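Local coordinates for protein dihydroorotase (PDB 3PNU) that probably catalyses the reversible, zinc-dependent cyclization of N-carbamoyl-L-aspartate to dihydroorotate in de novo pyrimidine biosynthesis, at residues V186-L198 with K233-L245. Residues are numbered along the deposited sequence; the frame is centred on the assembly and turned at random. Where two conformers were deposited one is given.
Sequences VMEHITTKTLCEL and KPIAKRYEDKEAL. With ZN (zinc ion), chain C.
Lys237 reaches back from the loop before helix 239-245 and lays its side chain across Thr191 and Thr192. Its CB stands 4.1 Å from Thr191 O, a carbonyl that a water links to Lys237 N. CD meets the methyl CG2 of Thr192 at 3.5 Å, while CE lies beside both that methyl and Thr191 OG1, nearer the oxygen (3.6 Å). A bend at the last torsion (chi4 64°) then brings NZ to two oxygens: it donates to Thr191 OG1 at 2.9 Å and, in the carbonyl plane, to a lone pair of Ile235 O. Glu166 bonds both threonine hydroxyls, so the ammonium group probably also feels its charge.

Toward the metal, Pro234, which follows a cis peptide bond, sets CD over one face of the His189 imidazole, 3.5 Å from the ring centroid and displaced to the ND1 side, a CH-pi contact. Glu188 CB covers the opposite face. The ring is thus sandwiched while NE2 binds zinc at 2.0 Å.

At the helix starts, Asp241 uses both carboxylate oxygens: OD1 accepts from Lys193 N (2.9 Å, 165°), and OD2 uses its anti lone pair for Arg238 N. Deeper in, Leu245 CD2 packs against both Ile190 CG1 and Cys196 SG, the sulfur 3.6 Å away, and the segments 193-198 and 239-245 of the two helices run at 33° to each other.

Together these contacts join neighbouring helices of the amidohydrolase TIM barrel at the C-terminal end of strand 185-187, where His189 and His155 share one zinc of the binuclear site bridged by carboxylated Lys116.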
ATOM      1  N   VAL A 186       8.689  25.836  -2.322  1.00 31.22           N
ATOM      2  CA  VAL A 186       7.633  25.116  -3.023  1.00 32.15           C
ATOM      3  C   VAL A 186       7.518  23.693  -2.496  1.00 32.13           C
ATOM      4  O   VAL A 186       8.447  22.897  -2.608  1.00 31.50           O
ATOM      5  CB  VAL A 186       7.857  25.099  -4.554  1.00 32.40           C
ATOM      6  CG1 VAL A 186       6.656  24.461  -5.272  1.00 30.48           C
ATOM      7  CG2 VAL A 186       8.073  26.512  -5.049  1.00 30.08           C
ATOM      8  N   MET A 187       6.371  23.411  -1.882  1.00 32.03           N
ATOM      9  CA  MET A 187       6.058  22.091  -1.370  1.00 31.13           C
ATOM     10  C   MET A 187       5.645  21.253  -2.588  1.00 32.26           C
ATOM     11  O   MET A 187       4.514  21.355  -3.060  1.00 30.87           O
ATOM     12  CB  MET A 187       4.901  22.187  -0.363  1.00 30.24           C
ATOM     13  CG  MET A 187       5.181  23.123   0.824  1.00 30.68           C
ATOM     14  SD  MET A 187       3.915  23.127   2.112  1.00 32.19           S
ATOM     15  CE  MET A 187       2.492  23.689   1.194  1.00 28.15           C
ATOM     16  N   GLU A 188       6.564  20.453  -3.121  1.00 31.90           N
ATOM     17  CA  GLU A 188       6.256  19.634  -4.304  1.00 31.11           C
ATOM     18  C   GLU A 188       5.256  18.546  -4.053  1.00 32.57           C
ATOM     19  O   GLU A 188       5.109  18.065  -2.924  1.00 33.65           O
ATOM     20  CB  GLU A 188       7.524  19.011  -4.876  1.00 32.09           C
ATOM     21  CG  GLU A 188       8.495  20.042  -5.427  1.00 33.29           C
ATOM     22  CD  GLU A 188       7.921  20.821  -6.620  1.00 34.57           C
ATOM     23  OE1 GLU A 188       6.993  20.320  -7.328  1.00 34.34           O
ATOM     24  OE2 GLU A 188       8.424  21.936  -6.846  1.00 37.96           O
ATOM     25  N   HIS A 189       4.582  18.140  -5.134  1.00 33.61           N
ATOM     26  CA  HIS A 189       3.532  17.111  -5.104  1.00 33.04           C
ATOM     27  C   HIS A 189       2.857  16.915  -3.746  1.00 33.50           C
ATOM     28  O   HIS A 189       3.020  15.887  -3.099  1.00 34.78           O
ATOM     29  CB  HIS A 189       4.050  15.780  -5.616  1.00 32.76           C
ATOM     30  CG  HIS A 189       5.384  15.387  -5.072  1.00 33.18           C
ATOM     31  ND1 HIS A 189       5.640  15.289  -3.725  1.00 35.13           N
ATOM     32  CD2 HIS A 189       6.526  15.019  -5.702  1.00 35.85           C
ATOM     33  CE1 HIS A 189       6.898  14.918  -3.546  1.00 32.47           C
ATOM     34  NE2 HIS A 189       7.450  14.730  -4.730  1.00 35.03           N
ATOM     35  N   ILE A 190       2.095  17.899  -3.306  1.00 33.31           N
ATOM     36  CA  ILE A 190       1.420  17.745  -2.026  1.00 31.93           C
ATOM     37  C   ILE A 190       0.300  16.744  -2.190  1.00 31.89           C
ATOM     38  O   ILE A 190      -0.322  16.642  -3.264  1.00 33.36           O
ATOM     39  CB  ILE A 190       0.924  19.044  -1.441  1.00 31.86           C
ATOM     40  CG1 ILE A 190      -0.137  19.716  -2.332  1.00 31.31           C
ATOM     41  CG2 ILE A 190       2.118  19.990  -1.200  1.00 32.00           C
ATOM     42  CD1 ILE A 190      -0.876  20.902  -1.595  1.00 23.97           C
ATOM     43  N   THR A 191       0.051  16.004  -1.118  1.00 31.33           N
ATOM     44  CA  THR A 191      -0.929  14.938  -1.119  1.00 31.62           C
ATOM     45  C   THR A 191      -1.798  14.864   0.120  1.00 32.27           C
ATOM     46  O   THR A 191      -2.540  13.921   0.268  1.00 33.70           O
ATOM     47  CB  THR A 191      -0.185  13.615  -1.190  1.00 32.59           C
ATOM     48  OG1 THR A 191       0.628  13.477  -0.015  1.00 28.29           O
ATOM     49  CG2 THR A 191       0.717  13.565  -2.460  1.00 31.44           C
ATOM     50  N   THR A 192      -1.705  15.845   1.002  1.00 32.39           N
ATOM     51  CA  THR A 192      -2.443  15.828   2.241  1.00 32.91           C
ATOM     52  C   THR A 192      -3.193  17.119   2.503  1.00 34.38           C
ATOM     53  O   THR A 192      -2.801  18.208   2.058  1.00 35.56           O
ATOM     54  CB  THR A 192      -1.484  15.696   3.437  1.00 33.60           C
ATOM     55  OG1 THR A 192      -0.620  16.839   3.476  1.00 34.97           O
ATOM     56  CG2 THR A 192      -0.643  14.406   3.357  1.00 33.21           C
ATOM     57  N   LYS A 193      -4.261  16.999   3.265  1.00 35.65           N
ATOM     58  CA  LYS A 193      -5.029  18.153   3.673  1.00 35.85           C
ATOM     59  C   LYS A 193      -4.140  19.026   4.565  1.00 35.50           C
ATOM     60  O   LYS A 193      -4.231  20.248   4.547  1.00 34.47           O
ATOM     61  CB  LYS A 193      -6.272  17.694   4.410  1.00 37.52           C
ATOM     62  CG  LYS A 193      -7.218  18.815   4.847  1.00 41.09           C
ATOM     63  CD  LYS A 193      -8.499  18.228   5.384  1.00 44.97           C
ATOM     64  CE  LYS A 193      -9.422  19.296   5.942  1.00 52.73           C
ATOM     65  NZ  LYS A 193     -10.696  18.694   6.436  1.00 58.39           N
ATOM     66  N   THR A 194      -3.258  18.394   5.328  1.00 34.51           N
ATOM     67  CA  THR A 194      -2.359  19.133   6.183  1.00 35.11           C
ATOM     68  C   THR A 194      -1.572  20.163   5.385  1.00 35.14           C
ATOM     69  O   THR A 194      -1.442  21.297   5.823  1.00 37.31           O
ATOM     70  CB  THR A 194      -1.334  18.209   6.887  1.00 36.19           C
ATOM     71  OG1 THR A 194      -2.020  17.146   7.561  1.00 37.97           O
ATOM     72  CG2 THR A 194      -0.473  18.998   7.883  1.00 29.81           C
ATOM     73  N   LEU A 195      -1.045  19.786   4.223  1.00 33.99           N
ATOM     74  CA  LEU A 195      -0.241  20.748   3.454  1.00 32.86           C
ATOM     75  C   LEU A 195      -1.124  21.695   2.652  1.00 34.07           C
ATOM     76  O   LEU A 195      -0.733  22.826   2.369  1.00 33.88           O
ATOM     77  CB  LEU A 195       0.851  20.069   2.614  1.00 29.09           C
ATOM     78  CG  LEU A 195       1.919  19.346   3.445  1.00 29.14           C
ATOM     79  CD1 LEU A 195       3.093  18.896   2.571  1.00 24.27           C
ATOM     80  CD2 LEU A 195       2.467  20.238   4.596  1.00 24.70           C
ATOM     81  N   CYS A 196      -2.315  21.254   2.289  1.00 36.17           N
ATOM     82  CA  CYS A 196      -3.240  22.170   1.637  1.00 38.48           C
ATOM     83  C   CYS A 196      -3.500  23.332   2.586  1.00 37.54           C
ATOM     84  O   CYS A 196      -3.493  24.469   2.174  1.00 38.98           O
ATOM     85  CB  CYS A 196      -4.556  21.495   1.279  1.00 38.02           C
ATOM     86  SG  CYS A 196      -4.350  20.264  -0.000  1.00 40.27           S
ATOM     87  N   GLU A 197      -3.712  23.037   3.856  1.00 37.83           N
ATOM     88  CA  GLU A 197      -3.975  24.079   4.864  1.00 39.28           C
ATOM     89  C   GLU A 197      -2.761  24.920   5.195  1.00 38.66           C
ATOM     90  O   GLU A 197      -2.863  26.141   5.237  1.00 39.91           O
ATOM     91  CB  GLU A 197      -4.555  23.455   6.138  1.00 40.07           C
ATOM     92  CG  GLU A 197      -5.986  22.942   5.911  1.00 44.81           C
ATOM     93  CD  GLU A 197      -6.583  22.187   7.090  1.00 52.27           C
ATOM     94  OE1 GLU A 197      -5.902  21.995   8.127  1.00 52.40           O
ATOM     95  OE2 GLU A 197      -7.757  21.770   6.963  1.00 57.72           O
ATOM     96  N   LEU A 198      -1.612  24.274   5.405  1.00 37.72           N
ATOM     97  CA  LEU A 198      -0.375  24.984   5.736  1.00 38.07           C
ATOM     98  C   LEU A 198       0.002  25.999   4.652  1.00 38.91           C
ATOM     99  O   LEU A 198       0.602  27.010   4.941  1.00 40.69           O
ATOM    100  CB  LEU A 198       0.791  24.007   5.931  1.00 37.48           C
ATOM    101  CG  LEU A 198       2.106  24.585   6.483  1.00 39.49           C
ATOM    102  CD1 LEU A 198       1.984  24.976   7.989  1.00 38.93           C
ATOM    103  CD2 LEU A 198       3.230  23.600   6.312  1.00 36.44           C
ATOM    104  N   LYS A 233       5.459   7.955  -4.718  1.00 39.59           N
ATOM    105  CA  LYS A 233       5.814   8.672  -3.527  1.00 40.33           C
ATOM    106  C   LYS A 233       5.567  10.156  -3.823  1.00 39.55           C
ATOM    107  O   LYS A 233       6.015  10.663  -4.852  1.00 41.59           O
ATOM    108  CB  LYS A 233       7.279   8.403  -3.173  1.00 41.79           C
ATOM    109  CG  LYS A 233       7.528   6.923  -2.831  1.00 45.48           C
ATOM    110  CD  LYS A 233       8.976   6.648  -2.458  1.00 53.24           C
ATOM    111  CE  LYS A 233       9.260   5.127  -2.211  1.00 53.47           C
ATOM    112  NZ  LYS A 233       8.669   4.612  -0.956  1.00 52.40           N
ATOM    113  N   PRO A 234       4.819  10.853  -2.956  1.00 37.81           N
ATOM    114  CA  PRO A 234       4.169  10.374  -1.745  1.00 35.74           C
ATOM    115  C   PRO A 234       2.954   9.550  -2.090  1.00 34.92           C
ATOM    116  O   PRO A 234       2.233   9.849  -3.036  1.00 35.41           O
ATOM    117  CB  PRO A 234       3.758  11.665  -1.034  1.00 36.30           C
ATOM    118  CG  PRO A 234       4.569  12.746  -1.699  1.00 34.56           C
ATOM    119  CD  PRO A 234       4.688  12.312  -3.086  1.00 36.68           C
ATOM    120  N   ILE A 235       2.740   8.507  -1.313  1.00 34.68           N
ATOM    121  CA  ILE A 235       1.639   7.595  -1.509  1.00 32.80           C
ATOM    122  C   ILE A 235       0.296   8.318  -1.559  1.00 31.27           C
ATOM    123  O   ILE A 235       0.093   9.319  -0.872  1.00 30.54           O
ATOM    124  CB  ILE A 235       1.629   6.552  -0.340  1.00 33.81           C
ATOM    125  CG1 ILE A 235       0.687   5.403  -0.650  1.00 36.13           C
ATOM    126  CG2 ILE A 235       1.307   7.212   1.036  1.00 31.85           C
ATOM    127  CD1 ILE A 235       1.132   4.598  -1.848  1.00 34.61           C
ATOM    128  N   ALA A 236      -0.621   7.824  -2.376  1.00 29.87           N
ATOM    129  CA  ALA A 236      -1.963   8.397  -2.414  1.00 30.53           C
ATOM    130  C   ALA A 236      -2.567   8.152  -1.024  1.00 31.35           C
ATOM    131  O   ALA A 236      -2.378   7.089  -0.435  1.00 31.79           O
ATOM    132  CB  ALA A 236      -2.806   7.757  -3.484  1.00 29.52           C
ATOM    133  N   LYS A 237      -3.319   9.111  -0.515  1.00 31.95           N
ATOM    134  CA  LYS A 237      -3.839   9.010   0.850  1.00 32.45           C
ATOM    135  C   LYS A 237      -5.361   8.891   0.958  1.00 35.04           C
ATOM    136  O   LYS A 237      -5.955   8.076   0.259  1.00 38.05           O
ATOM    137  CB  LYS A 237      -3.232  10.160   1.689  1.00 31.37           C
ATOM    138  CG  LYS A 237      -1.675  10.019   1.737  1.00 31.32           C
ATOM    139  CD  LYS A 237      -0.968  11.097   2.415  1.00 29.15           C
ATOM    140  CE  LYS A 237       0.528  10.856   2.401  1.00 29.35           C
ATOM    141  NZ  LYS A 237       1.117  10.849   1.059  1.00 32.77           N
ATOM    142  N   ARG A 238      -5.990   9.680   1.825  1.00 35.67           N
ATOM    143  CA  ARG A 238      -7.409   9.555   2.071  1.00 36.82           C
ATOM    144  C   ARG A 238      -8.320  10.392   1.203  1.00 38.11           C
ATOM    145  O   ARG A 238      -7.889  11.327   0.512  1.00 38.88           O
ATOM    146  CB  ARG A 238      -7.698   9.899   3.539  1.00 37.64           C
ATOM    147  CG  ARG A 238      -7.089   8.926   4.519  1.00 38.19           C
ATOM    148  CD  ARG A 238      -7.301   9.349   5.961  1.00 40.15           C
ATOM    149  NE  ARG A 238      -6.830   8.289   6.849  1.00 40.79           N
ATOM    150  CZ  ARG A 238      -7.586   7.309   7.335  1.00 44.56           C
ATOM    151  NH1 ARG A 238      -8.886   7.242   7.050  1.00 41.97           N
ATOM    152  NH2 ARG A 238      -7.035   6.385   8.122  1.00 46.03           N
ATOM    153  N   TYR A 239      -9.597  10.048   1.249  0.50 37.92           N
ATOM    154  CA  TYR A 239     -10.606  10.739   0.482  0.50 38.29           C
ATOM    155  C   TYR A 239     -10.629  12.248   0.757  0.50 38.90           C
ATOM    156  O   TYR A 239     -10.726  13.038  -0.170  0.50 39.00           O
ATOM    157  CB  TYR A 239     -11.972  10.103   0.748  0.50 38.73           C
ATOM    158  CG  TYR A 239     -12.083   8.665   0.260  0.50 36.82           C
ATOM    159  CD1 TYR A 239     -12.463   8.391  -1.043  0.50 35.25           C
ATOM    160  CD2 TYR A 239     -11.812   7.586   1.105  0.50 38.51           C
ATOM    161  CE1 TYR A 239     -12.572   7.090  -1.506  0.50 35.45           C
ATOM    162  CE2 TYR A 239     -11.915   6.272   0.645  0.50 38.40           C
ATOM    163  CZ  TYR A 239     -12.299   6.042  -0.664  0.50 37.44           C
ATOM    164  OH  TYR A 239     -12.421   4.762  -1.148  0.50 43.64           O
ATOM    165  N   GLU A 240     -10.531  12.640   2.024  1.00 39.74           N
ATOM    166  CA  GLU A 240     -10.531  14.049   2.394  1.00 40.69           C
ATOM    167  C   GLU A 240      -9.251  14.753   1.946  1.00 40.31           C
ATOM    168  O   GLU A 240      -9.242  15.971   1.715  1.00 39.73           O
ATOM    169  CB  GLU A 240     -10.878  14.279   3.887  1.00 41.38           C
ATOM    170  CG  GLU A 240     -10.367  13.215   4.860  1.00 47.73           C
ATOM    171  CD  GLU A 240     -11.294  11.993   4.915  1.00 47.63           C
ATOM    172  OE1 GLU A 240     -12.530  12.158   5.033  1.00 51.07           O
ATOM    173  OE2 GLU A 240     -10.781  10.869   4.848  1.00 47.66           O
ATOM    174  N   ASP A 241      -8.186  13.986   1.782  1.00 39.34           N
ATOM    175  CA  ASP A 241      -6.942  14.547   1.302  1.00 38.77           C
ATOM    176  C   ASP A 241      -7.115  14.922  -0.170  1.00 38.06           C
ATOM    177  O   ASP A 241      -6.767  16.023  -0.571  1.00 36.55           O
ATOM    178  CB  ASP A 241      -5.781  13.570   1.510  1.00 38.33           C
ATOM    179  CG  ASP A 241      -5.448  13.372   2.981  1.00 37.62           C
ATOM    180  OD1 ASP A 241      -5.322  14.381   3.717  1.00 35.42           O
ATOM    181  OD2 ASP A 241      -5.298  12.209   3.392  1.00 35.03           O
ATOM    182  N   LYS A 242      -7.677  14.003  -0.952  1.00 38.47           N
ATOM    183  CA  LYS A 242      -7.901  14.219  -2.375  1.00 38.86           C
ATOM    184  C   LYS A 242      -8.866  15.361  -2.615  1.00 39.55           C
ATOM    185  O   LYS A 242      -8.665  16.171  -3.520  1.00 39.55           O
ATOM    186  CB  LYS A 242      -8.479  12.981  -3.024  1.00 38.82           C
ATOM    187  CG  LYS A 242      -8.569  13.117  -4.497  1.00 39.77           C
ATOM    188  CD  LYS A 242      -9.130  11.918  -5.160  1.00 42.89           C
ATOM    189  CE  LYS A 242     -10.603  11.780  -4.943  1.00 47.15           C
ATOM    190  NZ  LYS A 242     -11.091  10.746  -5.893  1.00 55.08           N
ATOM    191  N   GLU A 243      -9.928  15.416  -1.825  0.60 40.25           N
ATOM    192  CA  GLU A 243     -10.894  16.480  -1.963  0.60 40.43           C
ATOM    193  C   GLU A 243     -10.222  17.839  -1.750  0.60 40.04           C
ATOM    194  O   GLU A 243     -10.442  18.753  -2.534  0.60 41.43           O
ATOM    195  CB  GLU A 243     -12.063  16.287  -0.992  0.60 40.95           C
ATOM    196  CG  GLU A 243     -12.983  15.091  -1.280  0.60 44.74           C
ATOM    197  CD  GLU A 243     -13.825  15.240  -2.549  0.60 49.11           C
ATOM    198  OE1 GLU A 243     -15.076  15.205  -2.439  0.60 50.25           O
ATOM    199  OE2 GLU A 243     -13.250  15.407  -3.646  0.60 51.94           O
ATOM    200  N   ALA A 244      -9.384  17.971  -0.721  1.00 38.69           N
ATOM    201  CA  ALA A 244      -8.712  19.251  -0.468  1.00 38.33           C
ATOM    202  C   ALA A 244      -7.794  19.643  -1.627  1.00 39.60           C
ATOM    203  O   ALA A 244      -7.720  20.822  -1.981  1.00 39.09           O
ATOM    204  CB  ALA A 244      -7.952  19.218   0.822  1.00 36.56           C
ATOM    205  N   LEU A 245      -7.101  18.660  -2.219  1.00 39.52           N
ATOM    206  CA  LEU A 245      -6.229  18.927  -3.367  1.00 39.30           C
ATOM    207  C   LEU A 245      -7.079  19.417  -4.549  1.00 41.33           C
ATOM    208  O   LEU A 245      -6.710  20.379  -5.230  1.00 40.32           O
ATOM    209  CB  LEU A 245      -5.436  17.675  -3.773  1.00 38.66           C
ATOM    210  CG  LEU A 245      -4.423  17.140  -2.744  1.00 39.34           C
ATOM    211  CD1 LEU A 245      -3.950  15.725  -3.057  1.00 30.42           C
ATOM    212  CD2 LEU A 245      -3.232  18.088  -2.636  1.00 40.40           C
TER
HETATM  213 ZN    ZN C 336       9.304  14.005  -5.188  1.00 42.27          ZN
HETATM  214  O   HOH W   1      -3.360  11.821  -1.581  1.00 35.46           O
HETATM  215  O   HOH W   2      -3.946  15.467   6.001  1.00 34.74           O
HETATM  216  O   HOH W   3       8.499  12.834  -6.626  1.00 45.05           O